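PDB 5HQJ: periplasmic binding protein/LacI transcriptional regulator from Burkholderia graminis C4D1M, which binds D-arabinose in its pyranose form and probably serves as the sugar-capturing periplasmic component of an ABC transporter. Local coordinates for residues I29-I34 with D278-Q283; S199-T204 with G222-K227; D79-H84 with S108-L113. One frame throughout, in Å; residues are numbered along the deposited sequence.

Contact 1 of 3, residues I29-I34 with D278-Q283; sequences ISVAVI and DHLVAQ
Val-31 meets Leu-280, and Ile-29 meets Val-281, where strand 30-34 of a Rossmann-like parallel sheet is packed by helix 269-284. This is the interface between the sheet and the helix layer on one face of the alpha/beta sandwich that forms the first lobe of a type I periplasmic binding protein.

The apolar contacts carry the interface. Val-31 CB lies 4.3 Å from Leu-280 CD1; a beta-branched valine suits the extended strand and offers a broad surface close to the backbone. The longer leucine spans the gap from the helix: its CD1 is anti to CA (chi2 -177°), which stretches that methyl out to the strand. At the strand entrance, Ile-29 CD1 approaches Val-281 CG1 more loosely, at 4.5 Å.

Polar bonds run elsewhere. The strand's backbone pairs with Lys-59 and Gln-61 on one neighbour and with Asp-86 and Gly-87 on the other, while His-279 and Gln-283 on the helix both bind Glu-288. Between strand and helix there is no hydrogen bond. The small Ala-32 points away from the helix. Its backbone still takes part here: Ala-32 O sits 4.3 Å from Leu-280 CD1.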
loop_
_atom_site.group_PDB
_atom_site.type_symbol
_atom_site.label_atom_id
_atom_site.label_comp_id
_atom_site.label_asym_id
_atom_site.label_seq_id
_atom_site.Cartn_x
_atom_site.Cartn_y
_atom_site.Cartn_z
ATOM N N ILE A 29 10.111 26.985 -4.246
ATOM C CA ILE A 29 10.061 25.560 -4.553
ATOM C C ILE A 29 8.642 25.057 -4.468
ATOM O O ILE A 29 7.902 25.359 -3.528
ATOM C CB ILE A 29 10.934 24.724 -3.618
ATOM C CG1 ILE A 29 12.398 25.126 -3.764
ATOM C CG2 ILE A 29 10.806 23.223 -3.944
ATOM C CD1 ILE A 29 13.335 24.425 -2.785
ATOM N N SER A 30 8.280 24.270 -5.465
ATOM C CA SER A 30 6.946 23.730 -5.596
ATOM C C SER A 30 7.059 22.228 -5.778
ATOM O O SER A 30 7.756 21.762 -6.693
ATOM C CB SER A 30 6.225 24.362 -6.788
ATOM O OG SER A 30 4.832 24.145 -6.721
ATOM N N VAL A 31 6.376 21.487 -4.904
ATOM C CA VAL A 31 6.336 20.030 -4.960
ATOM C C VAL A 31 4.904 19.533 -4.900
ATOM O O VAL A 31 4.050 20.116 -4.233
ATOM C CB VAL A 31 7.150 19.387 -3.808
ATOM C CG1 VAL A 31 8.600 19.811 -3.916
ATOM C CG2 VAL A 31 6.572 19.725 -2.413
ATOM N N ALA A 32 4.674 18.429 -5.578
ATOM C CA ALA A 32 3.375 17.819 -5.684
ATOM C C ALA A 32 3.480 16.342 -5.299
ATOM O O ALA A 32 4.430 15.668 -5.705
ATOM C CB ALA A 32 2.824 17.981 -7.094
ATOM N N VAL A 33 2.519 15.866 -4.507
ATOM C CA VAL A 33 2.461 14.464 -4.121
ATOM C C VAL A 33 1.122 13.864 -4.512
ATOM O O VAL A 33 0.064 14.461 -4.259
ATOM C CB VAL A 33 2.704 14.295 -2.616
ATOM C CG1 VAL A 33 2.797 12.828 -2.277
ATOM C CG2 VAL A 33 3.983 14.982 -2.199
ATOM N N ILE A 34 1.181 12.692 -5.137
ATOM C CA ILE A 34 0.028 12.059 -5.781
ATOM C C ILE A 34 -0.221 10.699 -5.180
ATOM O O ILE A 34 0.651 9.811 -5.296
ATOM C CB ILE A 34 0.264 11.867 -7.324
ATOM C CG1 ILE A 34 0.663 13.197 -7.965
ATOM C CG2 ILE A 34 -0.978 11.249 -8.020
ATOM C CD1 ILE A 34 1.184 13.084 -9.387
ATOM N N ASP A 278 11.221 15.433 1.519
ATOM C CA ASP A 278 12.605 15.699 1.837
ATOM C C ASP A 278 13.596 15.322 0.733
ATOM O O ASP A 278 14.513 16.096 0.436
ATOM C CB ASP A 278 12.961 14.985 3.131
ATOM C CG ASP A 278 12.531 15.769 4.357
ATOM O OD1 ASP A 278 12.419 17.017 4.268
ATOM O OD2 ASP A 278 12.326 15.134 5.401
ATOM N N HIS A 279 13.405 14.170 0.096
ATOM C CA HIS A 279 14.273 13.809 -1.011
ATOM C C HIS A 279 13.957 14.603 -2.280
ATOM O O HIS A 279 14.865 14.926 -3.043
ATOM C CB HIS A 279 14.201 12.307 -1.240
ATOM C CG HIS A 279 15.021 11.548 -0.246
ATOM N ND1 HIS A 279 16.397 11.407 -0.364
ATOM C CD2 HIS A 279 14.680 10.960 0.922
ATOM C CE1 HIS A 279 16.847 10.721 0.670
ATOM N NE2 HIS A 279 15.827 10.427 1.465
ATOM N N LEU A 280 12.697 14.962 -2.495
ATOM C CA LEU A 280 12.406 15.831 -3.627
ATOM C C LEU A 280 13.153 17.151 -3.436
ATOM O O LEU A 280 13.852 17.627 -4.339
ATOM C CB LEU A 280 10.910 16.068 -3.768
ATOM C CG LEU A 280 10.103 15.017 -4.549
ATOM C CD1 LEU A 280 8.645 15.448 -4.670
ATOM C CD2 LEU A 280 10.681 14.752 -5.945
ATOM N N VAL A 281 13.039 17.738 -2.252
ATOM C CA VAL A 281 13.671 19.024 -2.007
ATOM C C VAL A 281 15.187 18.928 -2.179
ATOM O O VAL A 281 15.816 19.807 -2.771
ATOM C CB VAL A 281 13.357 19.567 -0.592
ATOM C CG1 VAL A 281 14.200 20.809 -0.314
ATOM C CG2 VAL A 281 11.880 19.885 -0.458
ATOM N N ALA A 282 15.780 17.862 -1.659
ATOM C CA ALA A 282 17.220 17.697 -1.763
ATOM C C ALA A 282 17.673 17.534 -3.217
ATOM O O ALA A 282 18.752 17.998 -3.590
ATOM C CB ALA A 282 17.662 16.518 -0.950
ATOM N N GLN A 283 16.858 16.867 -4.029
ATOM C CA GLN A 283 17.187 16.666 -5.434
ATOM C C GLN A 283 17.021 17.974 -6.199
ATOM O O GLN A 283 17.871 18.335 -7.004
ATOM C CB GLN A 283 16.318 15.570 -6.043
ATOM C CG GLN A 283 16.677 14.140 -5.537
ATOM C CD GLN A 283 15.669 13.091 -5.998
ATOM O OE1 GLN A 283 14.839 13.363 -6.863
ATOM N NE2 GLN A 283 15.727 11.896 -5.408
#

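Contact 2 of 3, residues S199-T204 with G222-K227; sequences SVVETT and GPAVAK
Val-201 of helix 194-207 reaches toward Ala-224 and Val-225 of helix 221-229, two helices packed side by side on one face of the second lobe's Rossmann-like sheet. They flank strand 211-216 in the chain.

The bond from CA to CB is directed toward the facing helix, and at CB the valine splits into two methyls. Val-201 CG1, anti to the backbone N (chi1 168°), stays 4.3 Å from both Val-225 CA and Val-225 CG2. The other methyl, beside the backbone N, does the closer touching: Val-201 CG2 lies 3.9 Å from Val-225 CG2 and 4.2 Å from Ala-224 CB. The two valine side chains cross at about a right angle. Ala-224 offers one short methyl, allowing the helices to approach closely; nearby, the CA atoms of Val-201 and Val-225 are 6.3 Å apart.

Val-200 and Thr-204 face strand 150-156, so helix 194-207 is packed on two sides. Helix 221-229 begins just after Ser-218 and Gln-219 of the sugar pocket, although the side chain of Ala-224 is about 12 Å from the bound arabinopyranose. With buried methyl groups and no hydrogen bond across it, the interface depends on shape and exclusion of water rather than on directional bonds.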
loop_
_atom_site.group_PDB
_atom_site.type_symbol
_atom_site.label_atom_id
_atom_site.label_comp_id
_atom_site.label_asym_id
_atom_site.label_seq_id
_atom_site.Cartn_x
_atom_site.Cartn_y
_atom_site.Cartn_z
ATOM N N SER A 199 -18.632 -8.757 -0.790
ATOM C CA SER A 199 -19.157 -9.769 -1.720
ATOM C C SER A 199 -18.171 -10.899 -1.925
ATOM O O SER A 199 -18.477 -12.110 -1.828
ATOM C CB SER A 199 -19.479 -9.140 -3.081
ATOM O OG SER A 199 -20.254 -7.967 -2.927
ATOM N N VAL A 200 -16.909 -10.532 -2.173
ATOM C CA VAL A 200 -15.870 -11.526 -2.368
ATOM C C VAL A 200 -15.674 -12.387 -1.147
ATOM O O VAL A 200 -15.664 -13.602 -1.248
ATOM C CB VAL A 200 -14.535 -10.842 -2.761
ATOM C CG1 VAL A 200 -13.378 -11.870 -2.813
ATOM C CG2 VAL A 200 -14.709 -10.120 -4.107
ATOM N N VAL A 201 -15.560 -11.767 0.024
ATOM C CA VAL A 201 -15.369 -12.546 1.230
ATOM C C VAL A 201 -16.570 -13.459 1.503
ATOM O O VAL A 201 -16.365 -14.624 1.859
ATOM C CB VAL A 201 -15.108 -11.646 2.447
ATOM C CG1 VAL A 201 -15.192 -12.439 3.758
ATOM C CG2 VAL A 201 -13.725 -11.048 2.328
ATOM N N GLU A 202 -17.792 -12.932 1.388
ATOM C CA GLU A 202 -18.978 -13.780 1.532
ATOM C C GLU A 202 -18.931 -15.037 0.647
ATOM O O GLU A 202 -19.235 -16.108 1.096
ATOM C CB GLU A 202 -20.256 -13.002 1.199
ATOM C CG GLU A 202 -20.617 -11.956 2.205
ATOM C CD GLU A 202 -21.767 -11.096 1.738
ATOM O OE1 GLU A 202 -22.062 -11.108 0.520
ATOM O OE2 GLU A 202 -22.363 -10.405 2.589
ATOM N N THR A 203 -18.577 -14.856 -0.634
ATOM C CA THR A 203 -18.488 -15.966 -1.571
ATOM C C THR A 203 -17.397 -16.974 -1.188
ATOM O O THR A 203 -17.594 -18.191 -1.237
ATOM C CB THR A 203 -18.258 -15.412 -2.984
ATOM O OG1 THR A 203 -19.407 -14.644 -3.371
ATOM C CG2 THR A 203 -18.062 -16.523 -3.977
ATOM N N THR A 204 -16.256 -16.463 -0.748
ATOM C CA THR A 204 -15.186 -17.336 -0.299
ATOM C C THR A 204 -15.572 -18.266 0.837
ATOM O O THR A 204 -15.266 -19.471 0.823
ATOM C CB THR A 204 -13.965 -16.508 0.180
ATOM O OG1 THR A 204 -13.601 -15.560 -0.822
ATOM C CG2 THR A 204 -12.778 -17.427 0.517
ATOM N N GLY A 222 -8.926 -6.392 5.550
ATOM C CA GLY A 222 -9.273 -6.451 6.959
ATOM C C GLY A 222 -10.702 -6.011 7.233
ATOM O O GLY A 222 -11.457 -6.712 7.893
ATOM N N PRO A 223 -11.059 -4.787 6.819
ATOM C CA PRO A 223 -12.405 -4.274 7.065
ATOM C C PRO A 223 -13.469 -5.189 6.468
ATOM O O PRO A 223 -14.498 -5.407 7.129
ATOM C CB PRO A 223 -12.365 -2.878 6.422
ATOM C CG PRO A 223 -10.884 -2.515 6.511
ATOM C CD PRO A 223 -10.153 -3.761 6.281
ATOM N N ALA A 224 -13.224 -5.758 5.287
ATOM C CA ALA A 224 -14.248 -6.603 4.678
ATOM C C ALA A 224 -14.430 -7.910 5.473
ATOM O O ALA A 224 -15.538 -8.328 5.743
ATOM C CB ALA A 224 -13.903 -6.910 3.256
ATOM N N VAL A 225 -13.335 -8.547 5.842
ATOM C CA VAL A 225 -13.431 -9.773 6.600
ATOM C C VAL A 225 -14.106 -9.543 7.953
ATOM O O VAL A 225 -15.004 -10.289 8.370
ATOM C CB VAL A 225 -12.061 -10.399 6.808
ATOM C CG1 VAL A 225 -12.158 -11.605 7.722
ATOM C CG2 VAL A 225 -11.534 -10.889 5.495
ATOM N N ALA A 226 -13.753 -8.447 8.623
ATOM C CA ALA A 226 -14.359 -8.178 9.905
ATOM C C ALA A 226 -15.836 -7.888 9.710
ATOM O O ALA A 226 -16.639 -8.330 10.539
ATOM C CB ALA A 226 -13.642 -7.034 10.603
ATOM N N LYS A 227 -16.228 -7.200 8.631
ATOM C CA LYS A 227 -17.632 -6.848 8.435
ATOM C C LYS A 227 -18.430 -8.140 8.256
ATOM O O LYS A 227 -19.500 -8.318 8.860
ATOM C CB LYS A 227 -17.803 -5.927 7.233
ATOM C CG LYS A 227 -19.247 -5.512 7.027
ATOM C CD LYS A 227 -19.387 -4.458 5.952
ATOM C CE LYS A 227 -19.561 -3.074 6.536
ATOM N NZ LYS A 227 -20.295 -2.184 5.594
#

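Contact 3 of 3, residues D79-H84 with S108-L113; sequences DLISRH and SGIKVL
In the Rossmann-like first lobe, two neighbouring helix ends come together where Ile-81, in the last turn of helix 71-82, meets Ser-108 and Ile-110, in the turn that carries the chain from helix 99-106 into strand 111-115. Both helices finish in a Schellman motif. His-84 has positive phi (55°) and its N bonds back to Ile-81 O at 2.9 Å. Gly-109 plays the equivalent part after helix 99-106, with phi 88°; having no CB, glycine fits a backbone shape that would press a side chain against the preceding carbonyl. The bond from Ile-110 N to Ala-105 O completes that turn and delivers Ile-110 to the contact.

Ile-110 makes the largest single contribution. Its side chain is extended (chi2 179°), which sends CD1 out over the helix backbone, 3.7 Å from Ile-81 CA and 4.1 Å from Leu-80 O. The same methyl lies 4.2 Å from Ile-81 CG1, so it touches both main chain and side chain. Isoleucine suits this buried place: its long branch reaches the helix while its side chain also packs on Ile-88 of the adjoining strand 87-90. Ile-81 in turn leans on Arg-104 and Ala-105 of helix 99-106.

Toward the surface a polar residue joins the packing. Ser-108 is exposed, and a small hydroxyl suits a helix end because it can bond to the main chain: Ser-108 OG is hydrogen-bonded to Arg-104 O. Across the contact it makes simple packing, with Ser-108 OG 3.9 Å from Ile-81 CG2.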
loop_
_atom_site.group_PDB
_atom_site.type_symbol
_atom_site.label_atom_id
_atom_site.label_comp_id
_atom_site.label_asym_id
_atom_site.label_seq_id
_atom_site.Cartn_x
_atom_site.Cartn_y
_atom_site.Cartn_z
ATOM N N ASP A 79 -0.116 18.530 -16.392
ATOM C CA ASP A 79 -0.416 19.807 -15.743
ATOM C C ASP A 79 0.774 20.297 -14.941
ATOM O O ASP A 79 1.148 21.464 -15.007
ATOM C CB ASP A 79 -1.623 19.686 -14.817
ATOM C CG ASP A 79 -2.905 19.384 -15.554
ATOM O OD1 ASP A 79 -3.963 19.876 -15.108
ATOM O OD2 ASP A 79 -2.864 18.658 -16.570
ATOM N N LEU A 80 1.364 19.386 -14.175
ATOM C CA LEU A 80 2.491 19.728 -13.333
ATOM C C LEU A 80 3.689 20.134 -14.166
ATOM O O LEU A 80 4.405 21.064 -13.806
ATOM C CB LEU A 80 2.837 18.554 -12.412
ATOM C CG LEU A 80 1.775 18.257 -11.328
ATOM C CD1 LEU A 80 2.146 17.034 -10.491
ATOM C CD2 LEU A 80 1.532 19.439 -10.399
ATOM N N ILE A 81 3.887 19.467 -15.299
ATOM C CA ILE A 81 4.912 19.894 -16.247
ATOM C C ILE A 81 4.608 21.327 -16.656
ATOM O O ILE A 81 5.474 22.209 -16.589
ATOM C CB ILE A 81 4.979 19.007 -17.505
ATOM C CG1 ILE A 81 5.169 17.533 -17.125
ATOM C CG2 ILE A 81 6.107 19.483 -18.430
ATOM C CD1 ILE A 81 5.520 16.628 -18.282
ATOM N N SER A 82 3.355 21.535 -17.050
ATOM C CA SER A 82 2.863 22.826 -17.527
ATOM C C SER A 82 3.161 23.962 -16.565
ATOM O O SER A 82 3.435 25.091 -16.981
ATOM C CB SER A 82 1.350 22.755 -17.763
ATOM O OG SER A 82 0.967 23.594 -18.838
ATOM N N ARG A 83 3.112 23.656 -15.274
ATOM C CA ARG A 83 3.219 24.680 -14.252
ATOM C C ARG A 83 4.650 24.887 -13.792
ATOM O O ARG A 83 4.901 25.686 -12.895
ATOM C CB ARG A 83 2.336 24.323 -13.063
ATOM C CG ARG A 83 0.853 24.302 -13.407
ATOM C CD ARG A 83 -0.022 24.544 -12.186
ATOM N NE ARG A 83 -0.101 23.376 -11.308
ATOM C CZ ARG A 83 -0.963 22.371 -11.466
ATOM N NH1 ARG A 83 -0.967 21.351 -10.615
ATOM N NH2 ARG A 83 -1.825 22.382 -12.475
ATOM N N HIS A 84 5.583 24.189 -14.433
ATOM C CA HIS A 84 6.992 24.289 -14.088
ATOM C C HIS A 84 7.188 23.998 -12.599
ATOM O O HIS A 84 7.999 24.652 -11.932
ATOM C CB HIS A 84 7.553 25.681 -14.422
ATOM C CG HIS A 84 7.504 26.033 -15.877
ATOM N ND1 HIS A 84 7.661 27.327 -16.328
ATOM C CD2 HIS A 84 7.320 25.271 -16.981
ATOM C CE1 HIS A 84 7.572 27.346 -17.645
ATOM N NE2 HIS A 84 7.365 26.111 -18.067
ATOM N N SER A 108 12.336 17.979 -18.495
ATOM C CA SER A 108 11.970 19.367 -18.276
ATOM C C SER A 108 12.629 19.872 -17.009
ATOM O O SER A 108 12.368 20.989 -16.563
ATOM C CB SER A 108 10.458 19.510 -18.187
ATOM O OG SER A 108 9.859 18.964 -19.349
ATOM N N GLY A 109 13.481 19.030 -16.427
ATOM C CA GLY A 109 14.157 19.345 -15.180
ATOM C C GLY A 109 13.416 18.971 -13.900
ATOM O O GLY A 109 13.958 19.165 -12.820
ATOM N N ILE A 110 12.194 18.448 -14.011
ATOM C CA ILE A 110 11.391 18.100 -12.826
ATOM C C ILE A 110 11.973 16.856 -12.194
ATOM O O ILE A 110 12.273 15.871 -12.897
ATOM C CB ILE A 110 9.894 17.857 -13.171
ATOM C CG1 ILE A 110 9.305 19.104 -13.832
ATOM C CG2 ILE A 110 9.075 17.491 -11.916
ATOM C CD1 ILE A 110 7.857 18.986 -14.240
ATOM N N LYS A 111 12.142 16.901 -10.875
ATOM C CA LYS A 111 12.622 15.735 -10.141
ATOM C C LYS A 111 11.446 14.838 -9.853
ATOM O O LYS A 111 10.383 15.317 -9.445
ATOM C CB LYS A 111 13.305 16.139 -8.848
ATOM C CG LYS A 111 14.327 17.227 -9.017
ATOM C CD LYS A 111 15.448 16.784 -9.943
ATOM C CE LYS A 111 16.398 17.916 -10.250
ATOM N NZ LYS A 111 16.984 17.765 -11.606
ATOM N N VAL A 112 11.631 13.543 -10.085
ATOM C CA VAL A 112 10.531 12.611 -9.984
ATOM C C VAL A 112 10.962 11.400 -9.177
ATOM O O VAL A 112 12.010 10.821 -9.433
ATOM C CB VAL A 112 10.037 12.178 -11.376
ATOM C CG1 VAL A 112 8.920 11.167 -11.255
ATOM C CG2 VAL A 112 9.561 13.401 -12.170
ATOM N N LEU A 113 10.134 11.027 -8.213
ATOM C CA LEU A 113 10.342 9.789 -7.502
ATOM C C LEU A 113 9.013 9.122 -7.197
ATOM O O LEU A 113 7.931 9.734 -7.317
ATOM C CB LEU A 113 11.136 10.039 -6.215
ATOM C CG LEU A 113 10.532 10.882 -5.076
ATOM C CD1 LEU A 113 9.532 10.092 -4.222
ATOM C CD2 LEU A 113 11.640 11.448 -4.162
#

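Contacts 1 and 3 belong to the same lobe and the same parallel sheet, their centres about 10 Å apart, and they join directly: Ala-32 CB touches Leu-80 CD1 at 3.6 Å on one face of the sheet, and on the other Leu-280 CD2 packs on Lys-111 O and Leu-113. Contact 2 lies in the other lobe, its centre about 38 Å from that of contact 1, across the chain's centre. Contact 1 sets a helix on a strand and contact 2 a helix on a helix; both are buried and apolar. Contact 3 joins a helix end to a turn near the surface, and there a serine hydroxyl and helix-ending backbone bonds accompany the aliphatic packing.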